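Local structure of hydrazine synthase subunit alpha (Candidatus Kuenenia stuttgartiensis, 5C2V) at residues V29-G43 / Y52-N65. The protein catalyses, within the hydrazine synthase complex, the condensation of hydroxylamine with ammonia to hydrazine, the second half-reaction, and carries two c-type hemes. Numbering follows the deposited sequence.
Sequences VSQILFTQSPRTAKG and YIPEGSRIVLFDLN. With BET (trimethyl glycine), chain B.
Gln36 and Arg58 lie side by side and point the same way on neighbouring antiparallel strands, 31-37 and 58-63, of one four-stranded sheet. The N-terminal domain includes a six-bladed beta-propeller; strand 31-37 pairs on its other side with strand 381-387, consistent with a blade joining early strands to one far along the sequence, as in beta-propeller ring closure. Three hydrogen-bonded pairs, Ile32-Phe62, Phe34-Val60 and Gln36-Arg58, fix the register.

Their side chains share one face. Arginine suits its place because it can serve two acceptors at once: NE (2.8 Å) and NH2 (3.0 Å) of Arg58 both grip Gln36 OE1, with amide and guanidinium nearly coplanar (22°), while NH1 makes a weak bond to OXT of the bound trimethyl glycine. The extended arginine chain carries the guanidinium out alongside the glutamine. NE2 of Gln36 bonds weakly to Asp382, a calcium ligand, a loose link from the arginine toward that site.

Val60 lays CG2 over one face of the Phe34 ring, offset toward the rim, a CH-pi contact 3.6 Å from the centroid. With CG between its backbone N and carbonyl carbon (chi1 62°), Phe34 leans over the neighbouring strand, and its CE2 meets Phe62 CB at 3.6 Å. Leu33 and Leu61, a non-hydrogen-bonded pair, share the opposite face, where CD2 of Leu33 meets CB of Leu61 at 3.6 Å.

In the type II turn from Pro54 to Ser57, Gly56 has a positive phi (86°), where a CB would press on Glu55 O. Across from the turn's last residue, Ser37 OG donates to Ser57 OG at 2.7 Å.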
loop_
_atom_site.group_PDB
_atom_site.type_symbol
_atom_site.label_atom_id
_atom_site.label_comp_id
_atom_site.label_asym_id
_atom_site.label_seq_id
_atom_site.Cartn_x
_atom_site.Cartn_y
_atom_site.Cartn_z
ATOM N N VAL D 29 -10.104 -40.638 -19.538
ATOM C CA VAL D 29 -10.067 -39.541 -20.501
ATOM C C VAL D 29 -9.163 -39.870 -21.686
ATOM O O VAL D 29 -7.938 -39.876 -21.557
ATOM C CB VAL D 29 -9.569 -38.238 -19.842
ATOM C CG1 VAL D 29 -9.446 -37.127 -20.875
ATOM C CG2 VAL D 29 -10.491 -37.827 -18.704
ATOM N N SER D 30 -9.768 -40.157 -22.836
ATOM C CA SER D 30 -8.999 -40.418 -24.050
ATOM C C SER D 30 -8.925 -39.237 -25.022
ATOM O O SER D 30 -8.200 -39.299 -26.013
ATOM C CB SER D 30 -9.579 -41.633 -24.779
ATOM O OG SER D 30 -10.907 -41.384 -25.208
ATOM N N GLN D 31 -9.652 -38.159 -24.736
ATOM C CA GLN D 31 -9.764 -37.047 -25.685
ATOM C C GLN D 31 -9.944 -35.704 -24.982
ATOM O O GLN D 31 -10.527 -35.633 -23.901
ATOM C CB GLN D 31 -10.931 -37.280 -26.655
ATOM C CG GLN D 31 -10.695 -38.376 -27.693
ATOM C CD GLN D 31 -11.818 -38.482 -28.710
ATOM O OE1 GLN D 31 -12.808 -37.754 -28.640
ATOM N NE2 GLN D 31 -11.666 -39.395 -29.664
ATOM N N ILE D 32 -9.439 -34.638 -25.599
ATOM C CA ILE D 32 -9.558 -33.300 -25.024
ATOM C C ILE D 32 -9.960 -32.250 -26.062
ATOM O O ILE D 32 -9.617 -32.358 -27.238
ATOM C CB ILE D 32 -8.238 -32.847 -24.352
ATOM C CG1 ILE D 32 -7.109 -32.750 -25.382
ATOM C CG2 ILE D 32 -7.850 -33.788 -23.218
ATOM C CD1 ILE D 32 -5.811 -32.222 -24.814
ATOM N N LEU D 33 -10.694 -31.237 -25.614
ATOM C CA LEU D 33 -11.047 -30.100 -26.456
ATOM C C LEU D 33 -10.236 -28.880 -26.043
ATOM O O LEU D 33 -10.060 -28.633 -24.850
ATOM C CB LEU D 33 -12.541 -29.785 -26.355
ATOM C CG LEU D 33 -13.551 -30.751 -26.974
ATOM C CD1 LEU D 33 -14.950 -30.436 -26.471
ATOM C CD2 LEU D 33 -13.502 -30.661 -28.487
ATOM N N PHE D 34 -9.739 -28.116 -27.011
ATOM C CA PHE D 34 -9.047 -26.876 -26.664
ATOM C C PHE D 34 -9.061 -25.837 -27.781
ATOM O O PHE D 34 -9.330 -26.149 -28.942
ATOM C CB PHE D 34 -7.601 -27.163 -26.236
ATOM C CG PHE D 34 -6.753 -27.793 -27.305
ATOM C CD1 PHE D 34 -5.990 -27.010 -28.155
ATOM C CD2 PHE D 34 -6.699 -29.170 -27.442
ATOM C CE1 PHE D 34 -5.200 -27.587 -29.131
ATOM C CE2 PHE D 34 -5.912 -29.753 -28.418
ATOM C CZ PHE D 34 -5.162 -28.960 -29.264
ATOM N N THR D 35 -8.775 -24.596 -27.403
ATOM C CA THR D 35 -8.792 -23.467 -28.322
ATOM C C THR D 35 -7.400 -23.149 -28.859
ATOM O O THR D 35 -6.425 -23.082 -28.104
ATOM C CB THR D 35 -9.362 -22.202 -27.643
ATOM O OG1 THR D 35 -10.650 -22.492 -27.085
ATOM C CG2 THR D 35 -9.490 -21.062 -28.642
ATOM N N GLN D 36 -7.321 -22.957 -30.172
ATOM C CA GLN D 36 -6.101 -22.504 -30.824
ATOM C C GLN D 36 -6.297 -21.097 -31.373
ATOM O O GLN D 36 -7.224 -20.847 -32.147
ATOM C CB GLN D 36 -5.697 -23.456 -31.949
ATOM C CG GLN D 36 -5.239 -24.823 -31.479
ATOM C CD GLN D 36 -4.804 -25.712 -32.627
ATOM O OE1 GLN D 36 -5.308 -25.593 -33.744
ATOM N NE2 GLN D 36 -3.857 -26.604 -32.359
ATOM N N SER D 37 -5.421 -20.182 -30.969
ATOM C CA SER D 37 -5.501 -18.796 -31.414
ATOM C C SER D 37 -4.244 -18.403 -32.180
ATOM O O SER D 37 -3.161 -18.888 -31.876
ATOM C CB SER D 37 -5.707 -17.861 -30.219
ATOM O OG SER D 37 -6.951 -18.109 -29.587
ATOM N N PRO D 38 -4.384 -17.530 -33.188
ATOM C CA PRO D 38 -3.197 -17.047 -33.903
ATOM C C PRO D 38 -2.277 -16.305 -32.942
ATOM O O PRO D 38 -2.790 -15.687 -32.008
ATOM C CB PRO D 38 -3.776 -16.097 -34.958
ATOM C CG PRO D 38 -5.222 -16.472 -35.072
ATOM C CD PRO D 38 -5.626 -16.937 -33.711
ATOM N N ARG D 39 -0.964 -16.332 -33.148
ATOM C CA ARG D 39 -0.119 -15.603 -32.218
ATOM C C ARG D 39 0.032 -14.201 -32.772
ATOM O O ARG D 39 0.833 -13.945 -33.672
ATOM C CB ARG D 39 1.244 -16.280 -32.060
ATOM C CG ARG D 39 1.185 -17.792 -31.914
ATOM C CD ARG D 39 2.553 -18.420 -32.140
ATOM N NE ARG D 39 3.593 -17.780 -31.340
ATOM C CZ ARG D 39 4.877 -18.117 -31.375
ATOM N NH1 ARG D 39 5.289 -19.089 -32.178
ATOM N NH2 ARG D 39 5.753 -17.480 -30.611
ATOM N N THR D 40 -0.753 -13.296 -32.202
ATOM C CA THR D 40 -0.817 -11.904 -32.621
ATOM C C THR D 40 -1.512 -11.135 -31.500
ATOM O O THR D 40 -2.186 -11.741 -30.665
ATOM C CB THR D 40 -1.578 -11.732 -33.962
ATOM O OG1 THR D 40 -1.132 -12.714 -34.907
ATOM C CG2 THR D 40 -1.344 -10.349 -34.553
ATOM N N ALA D 41 -1.366 -9.815 -31.474
ATOM C CA ALA D 41 -2.110 -8.999 -30.524
ATOM C C ALA D 41 -3.613 -9.076 -30.800
ATOM O O ALA D 41 -4.422 -9.064 -29.872
ATOM C CB ALA D 41 -1.634 -7.557 -30.573
ATOM N N LYS D 42 -3.982 -9.145 -32.077
ATOM C CA LYS D 42 -5.388 -9.242 -32.461
ATOM C C LYS D 42 -5.881 -10.687 -32.526
ATOM O O LYS D 42 -7.087 -10.936 -32.552
ATOM C CB LYS D 42 -5.617 -8.559 -33.810
ATOM C CG LYS D 42 -5.396 -7.056 -33.788
ATOM C CD LYS D 42 -5.661 -6.438 -35.151
ATOM C CE LYS D 42 -5.419 -4.938 -35.127
ATOM N NZ LYS D 42 -6.339 -4.247 -34.183
ATOM N N GLY D 43 -4.950 -11.636 -32.552
ATOM C CA GLY D 43 -5.301 -13.044 -32.585
ATOM C C GLY D 43 -5.459 -13.631 -31.197
ATOM O O GLY D 43 -6.206 -14.588 -30.993
ATOM N N TYR D 52 -12.538 -10.385 -24.646
ATOM C CA TYR D 52 -11.566 -11.217 -25.324
ATOM C C TYR D 52 -12.240 -11.903 -26.495
ATOM O O TYR D 52 -13.105 -12.759 -26.313
ATOM C CB TYR D 52 -10.981 -12.223 -24.325
ATOM C CG TYR D 52 -10.036 -13.260 -24.883
ATOM C CD1 TYR D 52 -8.730 -12.930 -25.222
ATOM C CD2 TYR D 52 -10.433 -14.583 -25.019
ATOM C CE1 TYR D 52 -7.857 -13.883 -25.713
ATOM C CE2 TYR D 52 -9.567 -15.544 -25.507
ATOM C CZ TYR D 52 -8.282 -15.189 -25.853
ATOM O OH TYR D 52 -7.418 -16.142 -26.341
ATOM N N ILE D 53 -11.829 -11.532 -27.699
ATOM C CA ILE D 53 -12.391 -12.107 -28.907
ATOM C C ILE D 53 -11.231 -12.461 -29.813
ATOM O O ILE D 53 -10.876 -11.697 -30.709
ATOM C CB ILE D 53 -13.361 -11.144 -29.625
ATOM C CG1 ILE D 53 -14.351 -10.529 -28.632
ATOM C CG2 ILE D 53 -14.107 -11.870 -30.736
ATOM C CD1 ILE D 53 -15.343 -9.580 -29.265
ATOM N N PRO D 54 -10.631 -13.633 -29.575
ATOM C CA PRO D 54 -9.420 -14.050 -30.283
ATOM C C PRO D 54 -9.722 -14.316 -31.750
ATOM O O PRO D 54 -9.883 -15.462 -32.154
ATOM C CB PRO D 54 -9.008 -15.328 -29.549
ATOM C CG PRO D 54 -10.272 -15.851 -28.965
ATOM C CD PRO D 54 -11.076 -14.641 -28.597
ATOM N N GLU D 55 -9.826 -13.240 -32.523
ATOM C CA GLU D 55 -10.182 -13.313 -33.934
ATOM C C GLU D 55 -9.292 -14.281 -34.708
ATOM O O GLU D 55 -8.064 -14.212 -34.629
ATOM C CB GLU D 55 -10.108 -11.918 -34.562
ATOM C CG GLU D 55 -10.355 -11.888 -36.059
ATOM C CD GLU D 55 -10.397 -10.477 -36.610
ATOM O OE1 GLU D 55 -10.879 -9.572 -35.895
ATOM O OE2 GLU D 55 -9.943 -10.270 -37.754
ATOM N N GLY D 56 -9.925 -15.188 -35.447
ATOM C CA GLY D 56 -9.210 -16.175 -36.234
ATOM C C GLY D 56 -8.840 -17.418 -35.447
ATOM O O GLY D 56 -7.915 -18.140 -35.817
ATOM N N SER D 57 -9.566 -17.674 -34.362
ATOM C CA SER D 57 -9.281 -18.821 -33.505
ATOM C C SER D 57 -10.254 -19.966 -33.737
ATOM O O SER D 57 -11.426 -19.748 -34.045
ATOM C CB SER D 57 -9.311 -18.417 -32.034
ATOM O OG SER D 57 -8.406 -17.358 -31.793
ATOM N N ARG D 58 -9.760 -21.188 -33.584
ATOM C CA ARG D 58 -10.581 -22.369 -33.816
ATOM C C ARG D 58 -10.614 -23.284 -32.595
ATOM O O ARG D 58 -9.652 -23.350 -31.832
ATOM C CB ARG D 58 -10.066 -23.138 -35.034
ATOM C CG ARG D 58 -8.670 -23.710 -34.852
ATOM C CD ARG D 58 -8.093 -24.198 -36.167
ATOM N NE ARG D 58 -6.885 -24.992 -35.967
ATOM C CZ ARG D 58 -6.116 -25.441 -36.953
ATOM N NH1 ARG D 58 -6.424 -25.168 -38.214
ATOM N NH2 ARG D 58 -5.035 -26.160 -36.679
ATOM N N ILE D 59 -11.730 -23.981 -32.412
ATOM C CA ILE D 59 -11.847 -24.972 -31.348
ATOM C C ILE D 59 -11.615 -26.362 -31.921
ATOM O O ILE D 59 -12.238 -26.742 -32.913
ATOM C CB ILE D 59 -13.222 -24.916 -30.664
ATOM C CG1 ILE D 59 -13.473 -23.521 -30.093
ATOM C CG2 ILE D 59 -13.321 -25.970 -29.572
ATOM C CD1 ILE D 59 -14.777 -23.397 -29.354
ATOM N N VAL D 60 -10.717 -27.119 -31.300
ATOM C CA VAL D 60 -10.321 -28.410 -31.848
ATOM C C VAL D 60 -10.405 -29.557 -30.843
ATOM O O VAL D 60 -10.319 -29.354 -29.624
ATOM C CB VAL D 60 -8.884 -28.356 -32.404
ATOM C CG1 VAL D 60 -8.810 -27.419 -33.599
ATOM C CG2 VAL D 60 -7.915 -27.921 -31.322
ATOM N N LEU D 61 -10.575 -30.762 -31.382
ATOM C CA LEU D 61 -10.614 -31.991 -30.599
ATOM C C LEU D 61 -9.376 -32.837 -30.880
ATOM O O LEU D 61 -9.006 -33.051 -32.037
ATOM C CB LEU D 61 -11.882 -32.788 -30.911
ATOM C CG LEU D 61 -12.033 -34.165 -30.263
ATOM C CD1 LEU D 61 -12.005 -34.057 -28.747
ATOM C CD2 LEU D 61 -13.318 -34.836 -30.730
ATOM N N PHE D 62 -8.745 -33.320 -29.816
ATOM C CA PHE D 62 -7.490 -34.052 -29.925
ATOM C C PHE D 62 -7.528 -35.357 -29.135
ATOM O O PHE D 62 -7.911 -35.376 -27.964
ATOM C CB PHE D 62 -6.330 -33.175 -29.447
ATOM C CG PHE D 62 -5.012 -33.891 -29.367
ATOM C CD1 PHE D 62 -4.265 -34.124 -30.510
ATOM C CD2 PHE D 62 -4.513 -34.316 -28.147
ATOM C CE1 PHE D 62 -3.050 -34.780 -30.438
ATOM C CE2 PHE D 62 -3.299 -34.971 -28.069
ATOM C CZ PHE D 62 -2.566 -35.203 -29.215
ATOM N N ASP D 63 -7.128 -36.445 -29.786
ATOM C CA ASP D 63 -7.078 -37.754 -29.146
ATOM C C ASP D 63 -5.698 -37.997 -28.542
ATOM O O ASP D 63 -4.682 -37.866 -29.223
ATOM C CB ASP D 63 -7.426 -38.855 -30.152
ATOM C CG ASP D 63 -7.528 -40.224 -29.509
ATOM O OD1 ASP D 63 -6.489 -40.909 -29.397
ATOM O OD2 ASP D 63 -8.647 -40.618 -29.119
ATOM N N LEU D 64 -5.670 -38.356 -27.263
ATOM C CA LEU D 64 -4.418 -38.493 -26.526
ATOM C C LEU D 64 -3.650 -39.759 -26.896
ATOM O O LEU D 64 -2.485 -39.917 -26.530
ATOM C CB LEU D 64 -4.689 -38.478 -25.020
ATOM C CG LEU D 64 -5.537 -37.317 -24.497
ATOM C CD1 LEU D 64 -5.688 -37.399 -22.985
ATOM C CD2 LEU D 64 -4.939 -35.981 -24.909
ATOM N N ASN D 65 -4.305 -40.658 -27.623
ATOM C CA ASN D 65 -3.697 -41.927 -28.003
ATOM C C ASN D 65 -3.314 -41.962 -29.481
ATOM O O ASN D 65 -2.138 -42.096 -29.821
ATOM C CB ASN D 65 -4.639 -43.086 -27.672
ATOM C CG ASN D 65 -4.872 -43.239 -26.180
ATOM O OD1 ASN D 65 -4.076 -43.862 -25.476
ATOM N ND2 ASN D 65 -5.965 -42.666 -25.689
HETATM N N BET B . -10.528 -20.628 -39.421
HETATM C CA BET B . -9.851 -21.431 -40.525
HETATM C C BET B . -8.615 -22.276 -39.905
HETATM O O BET B . -7.487 -21.855 -40.264
HETATM O OXT BET B . -8.948 -23.230 -39.164
HETATM C C1 BET B . -11.223 -19.417 -40.017
HETATM C C2 BET B . -9.513 -20.131 -38.391
HETATM C C3 BET B . -11.609 -21.459 -38.753
#